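Local atomic coordinates of putative agmatine deiminase (Streptococcus mutans, PDB entry 2EWO), a protein that probably hydrolyses agmatine to N-carbamoylputrescine and ammonia. Residues A[171-177]-A[204-210]. Residues are numbered along the deposited sequence; the frame is centred on the assembly and turned at random.
Sequences GTVLVTE and CVKVLWV
Val-175 lays its CG2 methyl over one face of the six-membered ring of Trp-209, a CH-pi contact with the carbon 3.5 Å from the ring centroid and 15° off the normal. With CG1 anti to the carbonyl carbon (chi1 -58°), CG2 falls between that carbon and the backbone N, and also meets Val-207 CG2, which lies over the same face of the indole, toward its NE1 side. The indole is held from outside too: its NE1 is hydrogen-bonded to Glu-195 OE2, and Lys-191 makes a cation-pi contact. On the other side of the sheet, Leu-174 sends CD2 obliquely across to Leu-208 CB, while Leu-208 CD1 reaches Thr-172 CG2 at 3.7 Å. Between these two layers the strands run parallel, with axes 4.9 Å apart at closest approach. The straightest backbone bond is Leu-208 N to Val-173 O, 3.1 Å; Val-173 N to Lys-206 O and Val-175 N to Leu-208 O alternate with it in direction. Leu-174 pairs on its other flank with His-166 of antiparallel strand 165-168. Helix 191-202 links the two strands in sequence and packs on Val-173, Val-175 and Val-207, giving a beta-alpha-beta crossover, consistent with the alpha/beta propeller of the guanidino-group-modifying enzymes.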
ATOM      1  N   GLY A 171       6.026  23.084 -37.320  1.00 17.61           N
ATOM      2  CA  GLY A 171       7.125  23.598 -36.511  1.00 14.69           C
ATOM      3  C   GLY A 171       6.990  24.814 -35.609  1.00 12.29           C
ATOM      4  O   GLY A 171       7.791  25.743 -35.696  1.00 11.65           O
ATOM      5  N   THR A 172       6.010  24.815 -34.720  1.00 10.00           N
ATOM      6  CA  THR A 172       5.853  25.950 -33.825  1.00 10.00           C
ATOM      7  C   THR A 172       5.205  25.528 -32.524  1.00 10.00           C
ATOM      8  O   THR A 172       4.277  24.726 -32.517  1.00 10.00           O
ATOM      9  CB  THR A 172       4.997  27.058 -34.465  1.00 10.00           C
ATOM     10  OG1 THR A 172       5.594  27.478 -35.699  1.00 10.00           O
ATOM     11  CG2 THR A 172       4.901  28.260 -33.529  1.00 10.00           C
ATOM     12  N   VAL A 173       5.696  26.069 -31.418  1.00 10.00           N
ATOM     13  CA  VAL A 173       5.137  25.730 -30.125  1.00 10.00           C
ATOM     14  C   VAL A 173       5.002  26.991 -29.289  1.00 10.00           C
ATOM     15  O   VAL A 173       5.708  27.975 -29.517  1.00 10.00           O
ATOM     16  CB  VAL A 173       6.029  24.707 -29.393  1.00 10.04           C
ATOM     17  CG1 VAL A 173       7.417  25.285 -29.168  1.00 10.04           C
ATOM     18  CG2 VAL A 173       5.385  24.305 -28.086  1.00 10.04           C
ATOM     19  N   LEU A 174       4.080  26.965 -28.332  1.00 10.33           N
ATOM     20  CA  LEU A 174       3.846  28.105 -27.449  1.00 10.33           C
ATOM     21  C   LEU A 174       4.261  27.833 -26.004  1.00 10.33           C
ATOM     22  O   LEU A 174       3.495  27.237 -25.246  1.00 10.65           O
ATOM     23  CB  LEU A 174       2.364  28.490 -27.470  1.00 47.67           C
ATOM     24  CG  LEU A 174       1.873  29.312 -28.659  1.00 49.65           C
ATOM     25  CD1 LEU A 174       0.354  29.511 -28.587  1.00 49.22           C
ATOM     26  CD2 LEU A 174       2.594  30.647 -28.647  1.00 49.96           C
ATOM     27  N   VAL A 175       5.459  28.272 -25.618  1.00 10.00           N
ATOM     28  CA  VAL A 175       5.937  28.080 -24.244  1.00 10.00           C
ATOM     29  C   VAL A 175       5.852  29.391 -23.458  1.00 10.00           C
ATOM     30  O   VAL A 175       5.722  30.461 -24.045  1.00 10.00           O
ATOM     31  CB  VAL A 175       7.407  27.588 -24.192  1.00 10.00           C
ATOM     32  CG1 VAL A 175       7.554  26.288 -24.966  1.00 10.00           C
ATOM     33  CG2 VAL A 175       8.336  28.665 -24.736  1.00 10.00           C
ATOM     34  N   THR A 176       5.934  29.297 -22.135  1.00 25.91           N
ATOM     35  CA  THR A 176       5.854  30.462 -21.255  1.00 26.24           C
ATOM     36  C   THR A 176       7.162  30.599 -20.449  1.00 27.72           C
ATOM     37  O   THR A 176       7.342  29.916 -19.449  1.00 29.30           O
ATOM     38  CB  THR A 176       4.612  30.310 -20.316  1.00 46.12           C
ATOM     39  OG1 THR A 176       4.737  31.177 -19.185  1.00 45.23           O
ATOM     40  CG2 THR A 176       4.456  28.862 -19.856  1.00 45.97           C
ATOM     41  N   GLU A 177       8.070  31.479 -20.876  1.00 11.27           N
ATOM     42  CA  GLU A 177       9.367  31.629 -20.195  1.00 12.54           C
ATOM     43  C   GLU A 177       9.347  31.793 -18.681  1.00 12.19           C
ATOM     44  O   GLU A 177      10.307  31.420 -18.009  1.00 10.40           O
ATOM     45  CB  GLU A 177      10.170  32.773 -20.820  1.00 41.79           C
ATOM     46  CG  GLU A 177       9.427  34.090 -20.877  1.00 44.62           C
ATOM     47  CD  GLU A 177      10.055  35.086 -21.845  1.00 45.41           C
ATOM     48  OE1 GLU A 177      11.293  35.017 -22.082  1.00 43.53           O
ATOM     49  OE2 GLU A 177       9.286  35.943 -22.357  1.00 45.94           O
ATOM     50  N   CYS A 204       9.492  21.418 -33.711  1.00 18.59           N
ATOM     51  CA  CYS A 204       9.057  22.795 -33.887  1.00 19.94           C
ATOM     52  C   CYS A 204      10.248  23.659 -34.273  1.00 20.52           C
ATOM     53  O   CYS A 204      11.128  23.912 -33.451  1.00 19.66           O
ATOM     54  CB  CYS A 204       8.444  23.333 -32.589  1.00 13.27           C
ATOM     55  SG  CYS A 204       6.902  22.541 -32.059  1.00 16.22           S
ATOM     56  N   VAL A 205      10.278  24.112 -35.523  1.00 10.00           N
ATOM     57  CA  VAL A 205      11.372  24.950 -35.998  1.00 10.00           C
ATOM     58  C   VAL A 205      11.344  26.364 -35.395  1.00 10.00           C
ATOM     59  O   VAL A 205      12.257  27.162 -35.629  1.00 10.00           O
ATOM     60  CB  VAL A 205      11.388  25.027 -37.557  1.00 21.96           C
ATOM     61  CG1 VAL A 205      11.953  23.731 -38.140  1.00 21.93           C
ATOM     62  CG2 VAL A 205       9.981  25.256 -38.093  1.00 22.34           C
ATOM     63  N   LYS A 206      10.308  26.669 -34.614  1.00 10.22           N
ATOM     64  CA  LYS A 206      10.205  27.982 -33.977  1.00 10.66           C
ATOM     65  C   LYS A 206       9.467  27.959 -32.646  1.00 10.56           C
ATOM     66  O   LYS A 206       8.406  27.349 -32.528  1.00 10.07           O
ATOM     67  CB  LYS A 206       9.508  28.983 -34.895  1.00 10.13           C
ATOM     68  CG  LYS A 206       9.409  30.375 -34.283  1.00 10.13           C
ATOM     69  CD  LYS A 206       8.761  31.358 -35.232  1.00 10.13           C
ATOM     70  CE  LYS A 206       8.830  32.778 -34.687  1.00 10.13           C
ATOM     71  NZ  LYS A 206       8.222  33.742 -35.643  1.00 10.13           N
ATOM     72  N   VAL A 207      10.007  28.728 -31.642  1.00 16.46           N
ATOM     73  CA  VAL A 207       9.372  28.723 -30.315  1.00 17.40           C
ATOM     74  C   VAL A 207       8.992  30.156 -29.912  1.00 16.77           C
ATOM     75  O   VAL A 207       9.856  31.036 -29.786  1.00 16.27           O
ATOM     76  CB  VAL A 207      10.343  28.138 -29.280  1.00 10.24           C
ATOM     77  CG1 VAL A 207      11.741  28.758 -29.349  1.00 10.22           C
ATOM     78  CG2 VAL A 207       9.873  28.338 -27.838  1.00 10.09           C
ATOM     79  N   LEU A 208       7.688  30.343 -29.726  1.00 10.00           N
ATOM     80  CA  LEU A 208       7.096  31.641 -29.318  1.00 10.00           C
ATOM     81  C   LEU A 208       7.111  31.749 -27.793  1.00 10.00           C
ATOM     82  O   LEU A 208       6.532  30.916 -27.085  1.00 10.00           O
ATOM     83  CB  LEU A 208       5.645  31.726 -29.796  1.00 10.89           C
ATOM     84  CG  LEU A 208       5.511  32.216 -31.239  1.00 11.00           C
ATOM     85  CD1 LEU A 208       6.365  31.416 -32.223  1.00 10.73           C
ATOM     86  CD2 LEU A 208       4.077  32.128 -31.765  1.00 11.53           C
ATOM     87  N   TRP A 209       7.762  32.785 -27.300  1.00 10.77           N
ATOM     88  CA  TRP A 209       7.940  32.956 -25.850  1.00 10.32           C
ATOM     89  C   TRP A 209       7.040  34.032 -25.239  1.00 10.00           C
ATOM     90  O   TRP A 209       7.425  35.216 -25.161  1.00 10.00           O
ATOM     91  CB  TRP A 209       9.383  33.352 -25.536  1.00 10.78           C
ATOM     92  CG  TRP A 209      10.382  32.235 -25.842  1.00 11.45           C
ATOM     93  CD1 TRP A 209      10.989  31.996 -27.010  1.00 11.71           C
ATOM     94  CD2 TRP A 209      10.826  31.259 -24.911  1.00 10.84           C
ATOM     95  NE1 TRP A 209      11.838  30.860 -26.819  1.00 12.03           N
ATOM     96  CE2 TRP A 209      11.731  30.447 -25.579  1.00 10.78           C
ATOM     97  CE3 TRP A 209      10.544  31.002 -23.564  1.00 10.78           C
ATOM     98  CZ2 TRP A 209      12.395  29.376 -24.970  1.00 10.78           C
ATOM     99  CZ3 TRP A 209      11.213  29.918 -22.959  1.00 10.78           C
ATOM    100  CH2 TRP A 209      12.096  29.144 -23.630  1.00 10.78           C
ATOM    101  N   VAL A 210       5.858  33.585 -24.809  1.00 10.00           N
ATOM    102  CA  VAL A 210       4.948  34.455 -24.069  1.00 10.00           C
ATOM    103  C   VAL A 210       5.648  34.740 -22.812  1.00 10.00           C
ATOM    104  O   VAL A 210       6.536  33.990 -22.388  1.00 10.00           O
ATOM    105  CB  VAL A 210       3.614  33.819 -23.763  1.00 10.00           C
ATOM    106  CG1 VAL A 210       2.802  34.644 -22.751  1.00 10.00           C
ATOM    107  CG2 VAL A 210       2.735  33.694 -24.998  1.00 10.00           C
TER